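Local coordinates for protein NAD_Gly3P_dh, NAD-dependent glycerol-3-phosphate dehydrogenase (Streptosporangium roseum, PDB 5OCM) that binds NADP and, as an imine reductase related to beta-hydroxyacid dehydrogenases, probably uses the reduced cofactor to convert imines into amines, at residues M14-A19 with G40-Q45. Sequence-based numbering, arbitrary orientation.
Sequences MGQALA and GQLAEQ. With NAP (NADP nicotinamide-adenine-dinucleotide phosphate), chain G.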
loop_
_atom_site.group_PDB
_atom_site.type_symbol
_atom_site.label_atom_id
_atom_site.label_comp_id
_atom_site.label_asym_id
_atom_site.label_seq_id
_atom_site.Cartn_x
_atom_site.Cartn_y
_atom_site.Cartn_z
ATOM N N MET A 14 -11.864 -5.066 19.685
ATOM C CA MET A 14 -10.637 -4.376 20.024
ATOM C C MET A 14 -10.455 -4.204 21.528
ATOM O O MET A 14 -9.379 -4.454 22.080
ATOM C CB MET A 14 -10.532 -3.049 19.277
ATOM C CG MET A 14 -9.266 -2.293 19.584
ATOM S SD MET A 14 -7.668 -3.170 19.357
ATOM C CE MET A 14 -7.613 -3.085 17.559
ATOM N N GLY A 15 -11.508 -3.761 22.210
ATOM C CA GLY A 15 -11.436 -3.671 23.672
ATOM C C GLY A 15 -11.031 -4.956 24.346
ATOM O O GLY A 15 -10.280 -4.944 25.317
ATOM N N GLN A 16 -11.510 -6.069 23.855
ATOM C CA GLN A 16 -11.103 -7.364 24.410
ATOM C C GLN A 16 -9.601 -7.577 24.285
ATOM O O GLN A 16 -8.962 -8.099 25.229
ATOM C CB GLN A 16 -11.838 -8.549 23.713
ATOM C CG GLN A 16 -13.284 -8.450 23.771
ATOM C CD GLN A 16 -14.052 -9.523 24.032
ATOM O OE1 GLN A 16 -14.604 -9.568 25.119
ATOM N NE2 GLN A 16 -13.988 -10.524 23.171
ATOM N N ALA A 17 -9.037 -7.206 23.127
ATOM C CA ALA A 17 -7.610 -7.355 22.888
ATOM C C ALA A 17 -6.805 -6.389 23.789
ATOM O O ALA A 17 -5.738 -6.734 24.300
ATOM C CB ALA A 17 -7.269 -7.106 21.428
ATOM N N LEU A 18 -7.309 -5.171 23.968
ATOM C CA LEU A 18 -6.616 -4.221 24.834
ATOM C C LEU A 18 -6.527 -4.779 26.270
ATOM O O LEU A 18 -5.435 -4.814 26.886
ATOM C CB LEU A 18 -7.341 -2.881 24.844
ATOM C CG LEU A 18 -7.505 -2.089 23.560
ATOM C CD1 LEU A 18 -8.352 -0.859 23.799
ATOM C CD2 LEU A 18 -6.153 -1.712 22.960
ATOM N N ALA A 19 -7.672 -5.176 26.819
ATOM C CA ALA A 19 -7.723 -5.764 28.168
ATOM C C ALA A 19 -6.837 -7.005 28.266
ATOM O O ALA A 19 -6.085 -7.147 29.232
ATOM C CB ALA A 19 -9.134 -6.086 28.566
ATOM N N GLY A 40 -16.290 -13.132 29.559
ATOM C CA GLY A 40 -16.072 -14.449 30.161
ATOM C C GLY A 40 -14.594 -14.924 30.103
ATOM O O GLY A 40 -14.027 -15.402 31.134
ATOM N N GLN A 41 -13.998 -14.826 28.922
ATOM C CA GLN A 41 -12.613 -15.198 28.716
ATOM C C GLN A 41 -11.655 -14.255 29.507
ATOM O O GLN A 41 -10.680 -14.704 30.114
ATOM C CB GLN A 41 -12.230 -15.187 27.201
ATOM C CG GLN A 41 -12.448 -16.494 26.396
ATOM C CD GLN A 41 -13.856 -17.058 26.447
ATOM N N LEU A 42 -11.951 -12.958 29.505
ATOM C CA LEU A 42 -11.185 -12.010 30.250
ATOM C C LEU A 42 -11.200 -12.303 31.780
ATOM O O LEU A 42 -10.154 -12.199 32.450
ATOM C CB LEU A 42 -11.639 -10.600 29.979
ATOM C CG LEU A 42 -11.218 -10.086 28.572
ATOM C CD1 LEU A 42 -12.039 -8.840 28.202
ATOM C CD2 LEU A 42 -9.697 -9.772 28.532
ATOM N N ALA A 43 -12.387 -12.644 32.306
ATOM C CA ALA A 43 -12.481 -13.010 33.700
ATOM C C ALA A 43 -11.600 -14.226 34.000
ATOM O O ALA A 43 -10.893 -14.252 35.001
ATOM C CB ALA A 43 -13.912 -13.280 34.148
ATOM N N GLU A 44 -11.616 -15.227 33.138
ATOM C CA GLU A 44 -10.749 -16.378 33.336
ATOM C C GLU A 44 -9.258 -16.032 33.316
ATOM O O GLU A 44 -8.477 -16.720 33.941
ATOM C CB GLU A 44 -11.005 -17.450 32.269
ATOM C CG GLU A 44 -12.274 -18.203 32.459
ATOM C CD GLU A 44 -12.322 -19.469 31.577
ATOM O OE1 GLU A 44 -11.474 -19.670 30.709
ATOM O OE2 GLU A 44 -13.219 -20.286 31.747
ATOM N N GLN A 45 -8.891 -14.956 32.611
ATOM C CA GLN A 45 -7.527 -14.471 32.573
ATOM C C GLN A 45 -7.167 -13.560 33.725
ATOM O O GLN A 45 -6.021 -13.144 33.868
ATOM C CB GLN A 45 -7.307 -13.752 31.228
ATOM C CG GLN A 45 -7.446 -14.556 29.928
ATOM C CD GLN A 45 -7.407 -13.592 28.680
ATOM O OE1 GLN A 45 -6.601 -12.611 28.715
ATOM N NE2 GLN A 45 -8.388 -13.728 27.733
HETATM P PA NAP G . -17.024 -3.438 18.073
HETATM O O1A NAP G . -16.655 -4.919 18.127
HETATM O O2A NAP G . -18.159 -3.220 17.183
HETATM O O5B NAP G . -17.315 -2.817 19.557
HETATM C C5B NAP G . -18.062 -1.612 19.686
HETATM C C4B NAP G . -18.018 -1.342 21.171
HETATM O O4B NAP G . -18.575 -0.079 21.490
HETATM C C3B NAP G . -18.761 -2.400 22.047
HETATM O O3B NAP G . -18.053 -2.651 23.284
HETATM C C2B NAP G . -20.095 -1.672 22.312
HETATM O O2B NAP G . -20.846 -2.179 23.431
HETATM C C1B NAP G . -19.604 -0.262 22.496
HETATM N N9A NAP G . -20.639 0.744 22.350
HETATM C C8A NAP G . -21.278 1.141 21.245
HETATM N N7A NAP G . -22.156 2.098 21.509
HETATM C C5A NAP G . -22.080 2.314 22.838
HETATM C C6A NAP G . -22.734 3.202 23.781
HETATM N N6A NAP G . -23.702 4.093 23.331
HETATM N N1A NAP G . -22.452 3.069 25.095
HETATM C C2A NAP G . -21.519 2.203 25.549
HETATM N N3A NAP G . -20.841 1.363 24.740
HETATM C C4A NAP G . -21.101 1.415 23.410
HETATM O O3 NAP G . -15.883 -2.492 17.523
HETATM P PN NAP G . -14.277 -2.770 17.730
HETATM O O1N NAP G . -13.750 -3.446 16.530
HETATM O O2N NAP G . -13.979 -3.169 19.185
HETATM O O5D NAP G . -13.889 -1.216 17.513
HETATM C C5D NAP G . -13.916 -0.343 18.645
HETATM C C4D NAP G . -13.174 0.916 18.244
HETATM O O4D NAP G . -11.764 0.546 17.933
HETATM C C3D NAP G . -13.836 1.595 17.028
HETATM O O3D NAP G . -13.776 3.027 17.148
HETATM C C2D NAP G . -12.918 1.094 15.901
HETATM O O2D NAP G . -12.888 1.894 14.707
HETATM C C1D NAP G . -11.554 1.046 16.640
HETATM N N1N NAP G . -10.586 0.168 16.013
HETATM C C2N NAP G . -10.854 -1.106 15.811
HETATM C C3N NAP G . -9.922 -1.948 15.174
HETATM C C7N NAP G . -10.188 -3.369 14.851
HETATM O O7N NAP G . -9.315 -3.927 14.151
HETATM N N7N NAP G . -11.276 -3.956 15.268
HETATM C C4N NAP G . -8.669 -1.430 14.808
HETATM C C5N NAP G . -8.393 -0.107 15.140
HETATM C C6N NAP G . -9.380 0.654 15.743
HETATM P P2B NAP G . -21.840 -3.421 23.215
HETATM O O1X NAP G . -20.976 -4.637 23.266
HETATM O O2X NAP G . -22.783 -3.180 24.345
HETATM O O3X NAP G . -22.591 -3.101 21.920
#
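L42 fits its isobutyl fork against one flank of helix 13-24, CD2 reaching A19 CB at 3.7 Å and CD1 lying beside the same methyl at 4.0 Å. The CB of L42 points toward that flank, and with CG anti to the carbonyl carbon (chi1 -73°) both methyls come to rest on A19. Alanine suits the facing position because a single methyl touches both branches without holding the backbones apart, CA of A19 and CA of L42 being 7.4 Å from each other. One turn earlier, CD2 rests 3.8 Å from Q16 O, a van der Waals approach to the helix backbone. Q16, partly exposed, runs obliquely past L42 at the margin, a place that tolerates a polar side chain. L42 also touches L23 further along helix 13-24, and its side chain lies near L11. An alanine in place of L42 would probably leave the A19 methyl without its apolar mate and open a gap between the two helices.

The other end of 14-19 faces the cofactor. M14 N donates a nearly straight hydrogen bond to O2N of NADP (2.9 Å, 163°), as expected where the first helix of a Rossmann fold begins beneath the pyrophosphate. G15, probably the last glycine of a GxGxxG motif, adds no side chain near that phosphate. Through an extended chi1 (-179°) and later bends, M14 lays CE over the nicotinamide face, 3.4 Å from C4N. At its start the helix thus offers the phosphate an N-H and the nicotinamide a methyl, whereas its contact with 40-45 rests on dispersion and apolar burial.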